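Local coordinates for uncharacterized protein (Bacteroides uniformis, PDB 4Q53), which is of unknown function but adopts a cystatin-like fold and belongs to the DUF4783 family, in the NTF2 clan, at residues G7-F12 against F60-Q65; L30-K35 against I103-T108; H55-F60 against L78-G83. One frame throughout, in Å; residues are numbered along the deposited sequence. Where two conformers were deposited one is given.

Interaction 1: G7-F12 against F60-Q65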
ATOM      1  N   GLY A   7      -4.719   7.194   7.031  1.00 19.43           N
ATOM      2  CA  GLY A   7      -3.272   7.266   7.151  1.00 20.14           C
ATOM      3  C   GLY A   7      -2.535   6.558   6.018  1.00 18.18           C
ATOM      4  O   GLY A   7      -1.495   7.027   5.547  1.00 19.46           O
ATOM      5  N   VAL A   8      -3.072   5.427   5.569  1.00 17.71           N
ATOM      6  CA  VAL A   8      -2.459   4.680   4.470  1.00 16.55           C
ATOM      7  C   VAL A   8      -2.641   5.455   3.172  1.00 15.23           C
ATOM      8  O   VAL A   8      -1.720   5.590   2.379  1.00 15.36           O
ATOM      9  CB  VAL A   8      -3.097   3.283   4.342  1.00 16.04           C
ATOM     10  CG1 VAL A   8      -2.688   2.587   3.054  1.00 16.79           C
ATOM     11  CG2 VAL A   8      -2.722   2.438   5.548  1.00 18.47           C
ATOM     12  N   ILE A   9      -3.837   5.972   2.957  1.00 15.57           N
ATOM     13  CA  ILE A   9      -4.096   6.758   1.769  1.00 15.82           C
ATOM     14  C   ILE A   9      -3.148   7.958   1.733  1.00 16.42           C
ATOM     15  O   ILE A   9      -2.580   8.288   0.688  1.00 16.24           O
ATOM     16  CB  ILE A   9      -5.573   7.193   1.730  1.00 17.57           C
ATOM     17  CG1 ILE A   9      -6.448   5.954   1.538  1.00 18.12           C
ATOM     18  CG2 ILE A   9      -5.827   8.206   0.631  1.00 16.71           C
ATOM     19  CD1 ILE A   9      -7.925   6.216   1.746  1.00 19.26           C
ATOM     20  N   GLY A  10      -2.991   8.631   2.869  1.00 17.02           N
ATOM     21  CA  GLY A  10      -2.105   9.778   2.938  1.00 17.14           C
ATOM     22  C   GLY A  10      -0.661   9.404   2.652  1.00 17.31           C
ATOM     23  O   GLY A  10       0.062  10.144   1.980  1.00 17.61           O
ATOM     24  N   ALA A  11      -0.229   8.262   3.171  1.00 17.40           N
ATOM     25  CA  ALA A  11       1.129   7.798   2.936  1.00 17.71           C
ATOM     26  C   ALA A  11       1.386   7.563   1.456  1.00 16.56           C
ATOM     27  O   ALA A  11       2.453   7.902   0.944  1.00 18.04           O
ATOM     28  CB  ALA A  11       1.398   6.538   3.723  1.00 18.07           C
ATOM     29  N   PHE A  12       0.421   6.961   0.761  1.00 15.75           N
ATOM     30  CA  PHE A  12       0.549   6.787  -0.677  1.00 15.64           C
ATOM     31  C   PHE A  12       0.520   8.117  -1.412  1.00 16.33           C
ATOM     32  O   PHE A  12       1.306   8.327  -2.327  1.00 17.06           O
ATOM     33  CB  PHE A  12      -0.526   5.850  -1.225  1.00 15.06           C
ATOM     34  CG  PHE A  12      -0.132   4.401  -1.188  1.00 13.97           C
ATOM     35  CD1 PHE A  12      -0.405   3.632  -0.089  1.00 16.61           C
ATOM     36  CD2 PHE A  12       0.533   3.822  -2.258  1.00 14.48           C
ATOM     37  CE1 PHE A  12      -0.029   2.304  -0.045  1.00 17.29           C
ATOM     38  CE2 PHE A  12       0.930   2.489  -2.214  1.00 14.82           C
ATOM     39  CZ  PHE A  12       0.640   1.730  -1.114  1.00 16.54           C
ATOM     40  N   PHE A  60      -2.707  10.047  -5.546  1.00 15.33           N
ATOM     41  CA  PHE A  60      -3.327   8.758  -5.257  1.00 15.68           C
ATOM     42  C   PHE A  60      -4.795   9.030  -5.016  1.00 15.26           C
ATOM     43  O   PHE A  60      -5.153   9.830  -4.160  1.00 17.68           O
ATOM     44  CB  PHE A  60      -2.690   8.082  -4.046  1.00 14.48           C
ATOM     45  CG  PHE A  60      -3.267   6.734  -3.734  1.00 13.37           C
ATOM     46  CD1 PHE A  60      -3.274   5.736  -4.685  1.00 14.16           C
ATOM     47  CD2 PHE A  60      -3.804   6.474  -2.494  1.00 14.88           C
ATOM     48  CE1 PHE A  60      -3.807   4.484  -4.406  1.00 14.35           C
ATOM     49  CE2 PHE A  60      -4.331   5.234  -2.211  1.00 16.43           C
ATOM     50  CZ  PHE A  60      -4.338   4.240  -3.177  1.00 15.56           C
ATOM     51  N   ASN A  61      -5.635   8.368  -5.792  1.00 14.62           N
ATOM     52  CA  ASN A  61      -7.069   8.536  -5.678  1.00 15.97           C
ATOM     53  C   ASN A  61      -7.743   7.196  -5.512  1.00 12.96           C
ATOM     54  O   ASN A  61      -7.612   6.311  -6.364  1.00 15.10           O
ATOM     55  CB  ASN A  61      -7.625   9.248  -6.903  1.00 20.62           C
ATOM     56  CG  ASN A  61      -7.198  10.709  -6.964  1.00 23.07           C
ATOM     57  OD1 ASN A  61      -7.789  11.570  -6.313  1.00 27.97           O
ATOM     58  ND2 ASN A  61      -6.159  10.991  -7.736  1.00 24.27           N
ATOM     59  N   VAL A  62      -8.484   7.073  -4.424  1.00 13.59           N
ATOM     60  CA  VAL A  62      -9.206   5.859  -4.091  1.00 12.41           C
ATOM     61  C   VAL A  62     -10.547   5.853  -4.807  1.00 12.34           C
ATOM     62  O   VAL A  62     -11.200   6.888  -4.910  1.00 13.79           O
ATOM     63  CB  VAL A  62      -9.404   5.769  -2.576  1.00 13.89           C
ATOM     64  CG1 VAL A  62     -10.250   4.571  -2.173  1.00 14.20           C
ATOM     65  CG2 VAL A  62      -8.048   5.712  -1.875  1.00 17.05           C
ATOM     66  N   ASN A  63     -10.952   4.680  -5.292  1.00 11.17           N
ATOM     67  CA  ASN A  63     -12.280   4.516  -5.896  1.00 11.00           C
ATOM     68  C   ASN A  63     -13.151   3.433  -5.266  1.00 10.75           C
ATOM     69  O   ASN A  63     -14.314   3.315  -5.617  1.00 11.09           O
ATOM     70  CB  ASN A  63     -12.168   4.316  -7.413  1.00 15.38           C
ATOM     71  CG  ASN A  63     -11.586   5.524  -8.090  1.00 18.48           C
ATOM     72  OD1 ASN A  63     -12.162   6.602  -8.045  1.00 20.92           O
ATOM     73  ND2 ASN A  63     -10.416   5.364  -8.707  1.00 21.24           N
ATOM     74  N   HIS A  64     -12.607   2.658  -4.329  1.00 10.87           N
ATOM     75  CA  HIS A  64     -13.432   1.681  -3.613  1.00 10.37           C
ATOM     76  C   HIS A  64     -12.721   1.306  -2.342  1.00  9.99           C
ATOM     77  O   HIS A  64     -11.527   0.977  -2.363  1.00 11.86           O
ATOM     78  CB  HIS A  64     -13.598   0.470  -4.492  1.00 11.75           C
ATOM     79  CG  HIS A  64     -14.698  -0.482  -4.137  1.00 11.51           C
ATOM     80  ND1 HIS A  64     -15.691  -0.280  -3.199  1.00 14.36           N
ATOM     81  CD2 HIS A  64     -14.959  -1.683  -4.696  1.00 11.40           C
ATOM     82  CE1 HIS A  64     -16.489  -1.342  -3.192  1.00 10.32           C
ATOM     83  NE2 HIS A  64     -16.080  -2.194  -4.102  1.00 15.42           N
ATOM     84  N   GLN A  65     -13.439   1.341  -1.229  1.00 10.47           N
ATOM     85  CA  GLN A  65     -12.879   0.893   0.032  0.50 11.19           C
ATOM     86  C   GLN A  65     -13.982   0.360   0.923  1.00 10.51           C
ATOM     87  O   GLN A  65     -15.154   0.691   0.751  1.00 11.38           O
ATOM     88  CB  GLN A  65     -12.130   2.029   0.722  0.50 13.18           C
ATOM     89  CG  GLN A  65     -12.951   3.264   0.918  0.50 15.87           C
ATOM     90  CD  GLN A  65     -12.130   4.408   1.447  0.50 17.78           C
ATOM     91  OE1 GLN A  65     -11.500   4.301   2.498  0.50 20.73           O
ATOM     92  NE2 GLN A  65     -12.107   5.506   0.709  0.50 18.68           N
TER
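I9 and F12 of helix 6-14 settle on F60 and V62 of strand 57-67, a helix-on-sheet contact within the cystatin-like fold, where a helix lies against a curved sheet. The short axes of 7-12 and 60-65 come within 8.5 Å of each other. At the heart of the contact F12 makes its closest approach with CB, which stands over one face of the F60 ring, 4.0 Å from the centroid and 27° off the normal, a CH-pi contact. The two rings themselves meet obliquely, with their planes 34° apart and centroids separated by 5.3 Å. About one turn earlier, I9 crosses both F60 and V62 at about a right angle. Its CG1 is anti to the carbonyl carbon (chi1 -67°), and the branch ends with CD1 3.7 Å from V62 CG2. The other branch of I9 places CG2 4.1 Å from F60 CD2. An alanine in place of I9 would probably open a gap over V62 and beside the F60 ring, since both branches that fill it would be gone. Around the contact, F12 meets F52 edge-to-face and packs on L20, while V62 rests on V74 of the adjoining strand; K13 NZ bonds to F60 O. Between the two segments themselves there is no hydrogen bond: with I9 against V62 and F12 CB over the F60 ring, the contact between helix and strand here is apolar, probably owing to dispersion and the exclusion of water.

Interaction 2: L30-K35 against I103-T108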
ATOM      1  N   LEU A  30       3.655  -8.597  -0.626  0.50 14.07           N
ATOM      2  CA  LEU A  30       3.748  -7.573  -1.649  0.50 14.22           C
ATOM      3  C   LEU A  30       3.728  -8.232  -3.008  0.50 13.05           C
ATOM      4  O   LEU A  30       4.368  -9.267  -3.205  0.50 13.90           O
ATOM      5  CB  LEU A  30       5.042  -6.768  -1.479  0.50 16.00           C
ATOM      6  CG  LEU A  30       5.201  -6.101  -0.114  0.50 16.76           C
ATOM      7  CD1 LEU A  30       6.593  -5.514   0.028  0.50 18.50           C
ATOM      8  CD2 LEU A  30       4.134  -5.041   0.092  0.50 17.27           C
ATOM      9  N   ILE A  31       2.974  -7.647  -3.932  1.00 12.28           N
ATOM     10  CA  ILE A  31       3.020  -8.098  -5.322  1.00 12.67           C
ATOM     11  C   ILE A  31       3.146  -6.839  -6.155  1.00 12.58           C
ATOM     12  O   ILE A  31       2.175  -6.122  -6.341  1.00 13.81           O
ATOM     13  CB  ILE A  31       1.785  -8.917  -5.752  1.00 15.01           C
ATOM     14  CG1 ILE A  31       1.489 -10.058  -4.786  1.00 16.03           C
ATOM     15  CG2 ILE A  31       2.020  -9.501  -7.130  1.00 16.07           C
ATOM     16  CD1 ILE A  31       0.522  -9.713  -3.700  1.00 17.40           C
ATOM     17  N   ILE A  32       4.348  -6.561  -6.645  1.00 12.89           N
ATOM     18  CA  ILE A  32       4.653  -5.307  -7.298  1.00 13.32           C
ATOM     19  C   ILE A  32       5.146  -5.638  -8.675  1.00 14.10           C
ATOM     20  O   ILE A  32       6.187  -6.267  -8.815  1.00 13.99           O
ATOM     21  CB  ILE A  32       5.716  -4.516  -6.525  1.00 14.99           C
ATOM     22  CG1 ILE A  32       5.248  -4.259  -5.083  1.00 17.39           C
ATOM     23  CG2 ILE A  32       6.026  -3.230  -7.234  1.00 16.36           C
ATOM     24  CD1 ILE A  32       6.193  -3.473  -4.248  1.00 19.03           C
ATOM     25  N   GLN A  33       4.421  -5.226  -9.710  0.50 15.67           N
ATOM     26  CA  GLN A  33       4.776  -5.627 -11.074  0.50 16.84           C
ATOM     27  C   GLN A  33       4.985  -7.134 -11.184  0.50 16.74           C
ATOM     28  O   GLN A  33       5.948  -7.611 -11.782  0.50 18.06           O
ATOM     29  CB  GLN A  33       6.024  -4.886 -11.567  0.50 19.99           C
ATOM     30  CG  GLN A  33       5.778  -3.444 -11.936  0.50 22.06           C
ATOM     31  CD  GLN A  33       4.537  -3.281 -12.780  0.50 21.99           C
ATOM     32  OE1 GLN A  33       3.468  -2.964 -12.258  0.50 20.51           O
ATOM     33  NE2 GLN A  33       4.652  -3.543 -14.087  0.50 22.37           N
ATOM     34  N   ASN A  34       4.071  -7.876 -10.583  1.00 14.48           N
ATOM     35  CA  ASN A  34       4.079  -9.334 -10.641  1.00 16.05           C
ATOM     36  C   ASN A  34       5.235  -9.992  -9.919  1.00 17.47           C
ATOM     37  O   ASN A  34       5.404 -11.194 -10.033  1.00 23.99           O
ATOM     38  CB  ASN A  34       3.975  -9.864 -12.078  1.00 17.40           C
ATOM     39  CG  ASN A  34       2.572  -9.746 -12.642  1.00 17.54           C
ATOM     40  OD1 ASN A  34       1.589  -9.748 -11.917  1.00 15.69           O
ATOM     41  ND2 ASN A  34       2.482  -9.641 -13.941  1.00 20.39           N
ATOM     42  N   LYS A  35       5.996  -9.224  -9.148  1.00 15.81           N
ATOM     43  CA  LYS A  35       7.012  -9.791  -8.268  1.00 16.63           C
ATOM     44  C   LYS A  35       6.428  -9.923  -6.867  1.00 15.78           C
ATOM     45  O   LYS A  35       6.085  -8.913  -6.230  1.00 16.03           O
ATOM     46  CB  LYS A  35       8.248  -8.892  -8.241  1.00 18.33           C
ATOM     47  CG  LYS A  35       8.960  -8.772  -9.586  1.00 22.41           C
ATOM     48  CD  LYS A  35       9.643 -10.102  -9.945  1.00 26.31           C
ATOM     49  CE  LYS A  35      10.514 -10.018 -11.195  1.00 27.59           C
ATOM     50  NZ  LYS A  35      11.296 -11.278 -11.370  1.00 27.89           N
ATOM     51  N   ILE A 103      -0.239  -5.777  -0.213  1.00 12.50           N
ATOM     52  CA  ILE A 103      -0.229  -4.654  -1.139  1.00 12.42           C
ATOM     53  C   ILE A 103       0.049  -5.208  -2.523  1.00 11.32           C
ATOM     54  O   ILE A 103       1.070  -5.874  -2.727  1.00 13.08           O
ATOM     55  CB  ILE A 103       0.868  -3.618  -0.801  1.00 14.78           C
ATOM     56  CG1 ILE A 103       0.702  -3.121   0.640  1.00 16.40           C
ATOM     57  CG2 ILE A 103       0.867  -2.481  -1.808  1.00 18.68           C
ATOM     58  CD1 ILE A 103       1.758  -2.140   1.089  1.00 19.63           C
ATOM     59  N   ARG A 104      -0.835  -4.909  -3.464  1.00 11.31           N
ATOM     60  CA  ARG A 104      -0.639  -5.217  -4.869  1.00 11.11           C
ATOM     61  C   ARG A 104      -0.512  -3.906  -5.615  1.00 10.47           C
ATOM     62  O   ARG A 104      -1.323  -2.999  -5.425  1.00 11.43           O
ATOM     63  CB  ARG A 104      -1.810  -6.029  -5.423  1.00 12.63           C
ATOM     64  CG  ARG A 104      -1.652  -6.418  -6.879  1.00 16.01           C
ATOM     65  CD  ARG A 104      -2.850  -7.197  -7.455  1.00 17.89           C
ATOM     66  NE  ARG A 104      -2.847  -7.046  -8.912  1.00 23.20           N
ATOM     67  CZ  ARG A 104      -3.592  -6.176  -9.605  1.00 22.46           C
ATOM     68  NH1 ARG A 104      -4.493  -5.385  -9.013  1.00 24.49           N
ATOM     69  NH2 ARG A 104      -3.446  -6.104 -10.914  1.00 22.75           N
ATOM     70  N   ILE A 105       0.488  -3.822  -6.485  1.00 10.91           N
ATOM     71  CA  ILE A 105       0.724  -2.636  -7.296  1.00 11.48           C
ATOM     72  C   ILE A 105       0.952  -3.135  -8.718  1.00 11.39           C
ATOM     73  O   ILE A 105       1.854  -3.934  -8.971  1.00 13.28           O
ATOM     74  CB  ILE A 105       1.959  -1.851  -6.808  1.00 13.33           C
ATOM     75  CG1 ILE A 105       1.738  -1.375  -5.370  1.00 14.05           C
ATOM     76  CG2 ILE A 105       2.257  -0.680  -7.762  1.00 15.27           C
ATOM     77  CD1 ILE A 105       2.908  -0.638  -4.763  1.00 16.46           C
ATOM     78  N   ASP A 106       0.124  -2.679  -9.644  1.00 12.04           N
ATOM     79  CA  ASP A 106       0.198  -3.139 -11.017  1.00 12.92           C
ATOM     80  C   ASP A 106       0.120  -1.995 -12.002  1.00 12.81           C
ATOM     81  O   ASP A 106      -0.791  -1.168 -11.941  1.00 12.95           O
ATOM     82  CB  ASP A 106      -0.859  -4.142 -11.341  1.00 18.20           C
ATOM     83  CG  ASP A 106      -0.477  -4.910 -12.578  1.00 25.16           C
ATOM     84  OD1 ASP A 106       0.470  -5.743 -12.482  1.00 26.85           O
ATOM     85  OD2 ASP A 106      -1.025  -4.625 -13.658  1.00 28.33           O
ATOM     86  N   LYS A 107       1.099  -1.925 -12.895  1.00 14.27           N
ATOM     87  CA  LYS A 107       1.179  -0.821 -13.825  1.00 15.00           C
ATOM     88  C   LYS A 107       0.033  -0.863 -14.801  1.00 14.83           C
ATOM     89  O   LYS A 107      -0.299  -1.912 -15.314  1.00 16.68           O
ATOM     90  CB  LYS A 107       2.506  -0.866 -14.595  1.00 17.89           C
ATOM     91  CG  LYS A 107       2.818   0.400 -15.375  1.00 19.56           C
ATOM     92  CD  LYS A 107       4.179   0.325 -16.064  1.00 23.43           C
ATOM     93  CE  LYS A 107       4.440   1.577 -16.887  1.00 25.73           C
ATOM     94  NZ  LYS A 107       3.405   1.793 -17.950  1.00 30.32           N
ATOM     95  N   THR A 108      -0.541   0.303 -15.066  1.00 15.42           N
ATOM     96  CA  THR A 108      -1.613   0.439 -16.022  1.00 16.98           C
ATOM     97  C   THR A 108      -1.098   0.244 -17.429  1.00 19.55           C
ATOM     98  O   THR A 108       0.100   0.320 -17.669  1.00 21.64           O
ATOM     99  CB  THR A 108      -2.275   1.820 -15.951  1.00 19.06           C
ATOM    100  OG1 THR A 108      -1.305   2.802 -16.308  1.00 21.27           O
ATOM    101  CG2 THR A 108      -2.819   2.104 -14.555  1.00 19.54           C
TER
HETATM  102  O   HOH W   1       1.543  -3.901 -15.617  1.00 35.70           O
HETATM  103  O   HOH W   2       1.597  -6.739  -9.761  1.00 20.48           O
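L30 and I103, bridged in parallel register, lie side by side and point the same way, with L30 CD2, in the conformer given, 3.7 Å from I103 CB. Two residues on, I32 and I105 repeat the pairing on the same face of the sheet, which helix 41-54 covers through T47 and F51. The opposite face carries I31 and R104, and the guanidinium of R104 turns to N88, its NH1 bonding to N88 OD1. Between the strands the backbone bonds run from I31 N to I103 O (2.9 Å), I105 N to I31 O (2.9 Å) and Q33 N to I105 O (3.0 Å). Strand 28-32 then leaves through a type I' turn from I32 to K35, and in the conformer described the side-chain carbonyl of Q33 supplies the next acceptor. Chi2 (-46°) bends the chain at CD, and the side chain crosses K107 obliquely; OE1, beyond the bend, lies 2.7 Å from K107 N, the donor lying in the carbonyl plane on a lone pair with an N-H...O angle of 138°. A water bonded to N34 N, I105 O and D106 OD1 joins the turn to the strand. Chemically, an amide side chain here stands in for a backbone carbonyl: in this conformer it probably supplies one more bond beyond the last bridge, where turn and strand end have begun to part.

Interaction 3: H55-F60 against L78-G83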
ATOM      1  N   HIS A  55       9.478   5.860  -8.196  1.00 18.05           N
ATOM      2  CA  HIS A  55       8.217   6.283  -8.810  1.00 17.44           C
ATOM      3  C   HIS A  55       7.668   7.473  -8.020  1.00 17.67           C
ATOM      4  O   HIS A  55       6.879   7.302  -7.097  1.00 18.84           O
ATOM      5  CB  HIS A  55       7.210   5.114  -8.830  1.00 16.63           C
ATOM      6  CG  HIS A  55       7.765   3.863  -9.438  1.00 16.86           C
ATOM      7  ND1 HIS A  55       8.502   2.948  -8.717  1.00 18.64           N
ATOM      8  CD2 HIS A  55       7.752   3.411 -10.714  1.00 17.05           C
ATOM      9  CE1 HIS A  55       8.888   1.968  -9.512  1.00 18.74           C
ATOM     10  NE2 HIS A  55       8.441   2.221 -10.730  1.00 18.68           N
ATOM     11  N   LYS A  56       8.095   8.677  -8.393  0.50 17.60           N
ATOM     12  CA  LYS A  56       7.747   9.878  -7.640  0.50 18.03           C
ATOM     13  C   LYS A  56       6.255  10.129  -7.729  0.50 16.90           C
ATOM     14  O   LYS A  56       5.734  10.413  -8.800  0.50 17.55           O
ATOM     15  CB  LYS A  56       8.512  11.086  -8.188  0.50 20.64           C
ATOM     16  CG  LYS A  56       8.298  12.371  -7.409  0.50 23.76           C
ATOM     17  CD  LYS A  56       8.916  13.568  -8.129  0.50 25.91           C
ATOM     18  CE  LYS A  56       8.569  14.870  -7.431  0.50 26.61           C
ATOM     19  NZ  LYS A  56       9.080  16.041  -8.192  0.50 27.06           N
ATOM     20  N   VAL A  57       5.569  10.044  -6.596  1.00 16.95           N
ATOM     21  CA  VAL A  57       4.121  10.109  -6.608  1.00 17.77           C
ATOM     22  C   VAL A  57       3.597  11.518  -6.882  1.00 18.74           C
ATOM     23  O   VAL A  57       4.017  12.490  -6.243  1.00 21.66           O
ATOM     24  CB  VAL A  57       3.527   9.567  -5.294  1.00 17.88           C
ATOM     25  CG1 VAL A  57       2.015   9.767  -5.275  1.00 19.37           C
ATOM     26  CG2 VAL A  57       3.881   8.085  -5.126  1.00 16.77           C
ATOM     27  N   GLY A  58       2.692  11.610  -7.854  1.00 17.93           N
ATOM     28  CA  GLY A  58       1.934  12.817  -8.124  1.00 18.38           C
ATOM     29  C   GLY A  58       0.569  12.838  -7.468  1.00 20.30           C
ATOM     30  O   GLY A  58       0.133  13.881  -6.991  1.00 24.01           O
ATOM     31  N   SER A  59      -0.130  11.706  -7.455  1.00 17.98           N
ATOM     32  CA  SER A  59      -1.445  11.642  -6.834  0.50 16.93           C
ATOM     33  C   SER A  59      -1.796  10.206  -6.501  1.00 15.46           C
ATOM     34  O   SER A  59      -1.255   9.258  -7.097  1.00 16.09           O
ATOM     35  CB  SER A  59      -2.519  12.248  -7.752  0.50 17.43           C
ATOM     36  OG  SER A  59      -2.726  11.470  -8.925  0.50 15.77           O
ATOM     37  N   PHE A  60      -2.707  10.047  -5.546  1.00 15.33           N
ATOM     38  CA  PHE A  60      -3.327   8.758  -5.257  1.00 15.68           C
ATOM     39  C   PHE A  60      -4.795   9.030  -5.016  1.00 15.26           C
ATOM     40  O   PHE A  60      -5.153   9.830  -4.160  1.00 17.68           O
ATOM     41  CB  PHE A  60      -2.690   8.082  -4.046  1.00 14.48           C
ATOM     42  CG  PHE A  60      -3.267   6.734  -3.734  1.00 13.37           C
ATOM     43  CD1 PHE A  60      -3.274   5.736  -4.685  1.00 14.16           C
ATOM     44  CD2 PHE A  60      -3.804   6.474  -2.494  1.00 14.88           C
ATOM     45  CE1 PHE A  60      -3.807   4.484  -4.406  1.00 14.35           C
ATOM     46  CE2 PHE A  60      -4.331   5.234  -2.211  1.00 16.43           C
ATOM     47  CZ  PHE A  60      -4.338   4.240  -3.177  1.00 15.56           C
ATOM     48  N   LEU A  78      -2.604   5.175  -8.480  1.00 13.07           N
ATOM     49  CA  LEU A  78      -1.412   5.931  -8.120  1.00 13.88           C
ATOM     50  C   LEU A  78      -0.761   6.468  -9.379  1.00 14.05           C
ATOM     51  O   LEU A  78      -0.319   5.697 -10.220  1.00 15.62           O
ATOM     52  CB  LEU A  78      -0.438   5.015  -7.376  1.00 13.52           C
ATOM     53  CG  LEU A  78       0.795   5.655  -6.747  1.00 14.08           C
ATOM     54  CD1 LEU A  78       0.405   6.477  -5.526  1.00 16.03           C
ATOM     55  CD2 LEU A  78       1.803   4.595  -6.387  1.00 15.49           C
HETATM   56  N   MSE A  79      -0.731   7.793  -9.511  1.00 14.73           N
HETATM   57  CA  MSE A  79      -0.076   8.409 -10.646  0.50 13.85           C
HETATM   58  C   MSE A  79       1.305   8.868 -10.214  1.00 16.07           C
HETATM   59  O   MSE A  79       1.464   9.492  -9.161  1.00 17.24           O
HETATM   60  CB  MSE A  79      -0.906   9.574 -11.158  0.50 13.09           C
HETATM   61  CG  MSE A  79      -2.228   9.141 -11.786  0.50 17.11           C
HETATM   62 SE   MSE A  79      -3.249  10.658 -12.472  0.38 24.53          SE
HETATM   63  CE  MSE A  79      -1.890  11.366 -13.667  0.50 25.07           C
ATOM     64  N   THR A  80       2.307   8.506 -11.009  1.00 15.73           N
ATOM     65  CA  THR A  80       3.690   8.842 -10.668  1.00 16.47           C
ATOM     66  C   THR A  80       4.443   9.358 -11.876  1.00 18.27           C
ATOM     67  O   THR A  80       3.951   9.291 -13.000  1.00 18.04           O
ATOM     68  CB  THR A  80       4.496   7.651 -10.053  1.00 16.92           C
ATOM     69  OG1 THR A  80       5.106   6.875 -11.091  1.00 16.45           O
ATOM     70  CG2 THR A  80       3.628   6.764  -9.165  1.00 16.39           C
ATOM     71  N   ALA A  81       5.642   9.876 -11.624  1.00 18.39           N
ATOM     72  CA  ALA A  81       6.508  10.368 -12.687  1.00 19.66           C
ATOM     73  C   ALA A  81       7.125   9.223 -13.499  1.00 17.79           C
ATOM     74  O   ALA A  81       7.789   9.472 -14.505  1.00 21.78           O
ATOM     75  CB  ALA A  81       7.606  11.270 -12.099  1.00 21.45           C
ATOM     76  N   ASN A  82       6.899   7.979 -13.068  1.00 17.64           N
ATOM     77  CA  ASN A  82       7.444   6.796 -13.744  1.00 17.53           C
ATOM     78  C   ASN A  82       6.371   5.695 -13.829  1.00 16.70           C
ATOM     79  O   ASN A  82       6.559   4.579 -13.359  1.00 18.64           O
ATOM     80  CB  ASN A  82       8.700   6.320 -12.998  1.00 18.33           C
ATOM     81  CG  ASN A  82       9.429   5.174 -13.697  1.00 18.09           C
ATOM     82  OD1 ASN A  82       9.275   4.932 -14.898  1.00 20.09           O
ATOM     83  ND2 ASN A  82      10.234   4.451 -12.924  1.00 20.02           N
ATOM     84  N   GLY A  83       5.237   6.033 -14.429  1.00 17.70           N
ATOM     85  CA  GLY A  83       4.132   5.100 -14.570  1.00 17.52           C
ATOM     86  C   GLY A  83       2.953   5.394 -13.672  1.00 16.77           C
ATOM     87  O   GLY A  83       3.077   6.059 -12.629  1.00 17.74           O
TER
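The first torsions of H55 and N82 set their two CG atoms: CG of H55 is anti to its carbonyl carbon (chi1 -52°), while CG of N82 is anti to its backbone N (chi1 -174°). Imidazole and amide planes lie only 8° apart, the side chains crossing obliquely. The backbone carbonyl O of N82 sits at the ring edge, in plane, 3.1 Å from H55 CD2. Beside them, T80 OG1 holds the turn from within. It accepts from N82 N at 2.9 Å, closing an ST turn, and donates to G83 O at 2.7 Å, on a lone pair in the carbonyl plane.

The strands pair antiparallel, but at G58 and S59 the register slips by one: both residues face M79, a selenomethionine here, in a classic beta bulge. Its carbonyl oxygen M79 O is gripped from one face of its plane by G58 N (2.8 Å) and S59 N (3.2 Å). Regular pairing resumes where M79 N donates to S59 O at 2.9 Å. On the side of the sheet bearing V57 and F60, L78 CD1 serves both, 3.7 Å from V57 CG1 and 3.8 Å from F60 CB.

This end of the hairpin of strands 57-67 and 71-80 meets helix 41-54 and strand 83-87. Helix 41-54 receives V57 on F52 and L78 on F51; the H55 ring stacks on F51, whose O takes a bond from H55 ND1, and N82 ND2 bonds to N54 O. Strand 83-87 adds F85, edge-to-face with H55, and V87, against L78.

Overall arrangement
Three kinds of contact all reach one mixed sheet: helix on strand in interaction 1, parallel strands in interaction 2 and an antiparallel hairpin in interaction 3. Interactions 1 and 3 share F60 on strand 57-67, with centres 13 Å apart; the centre of interaction 2 lies about 16 Å from that of the first and 14 Å from that of the third. Along the chain, interaction 3 is nested inside the loop closed by interaction 2, whereas interaction 1 crosses both. F12 connects interaction 1 to the other two, its CZ approaching I103 and its O approaching V57 and L78, while K107 meets G83 between interactions 2 and 3. The cystatin-like fold thus gathers N-terminal helix, central hairpin and C-terminal strand into one compact unit.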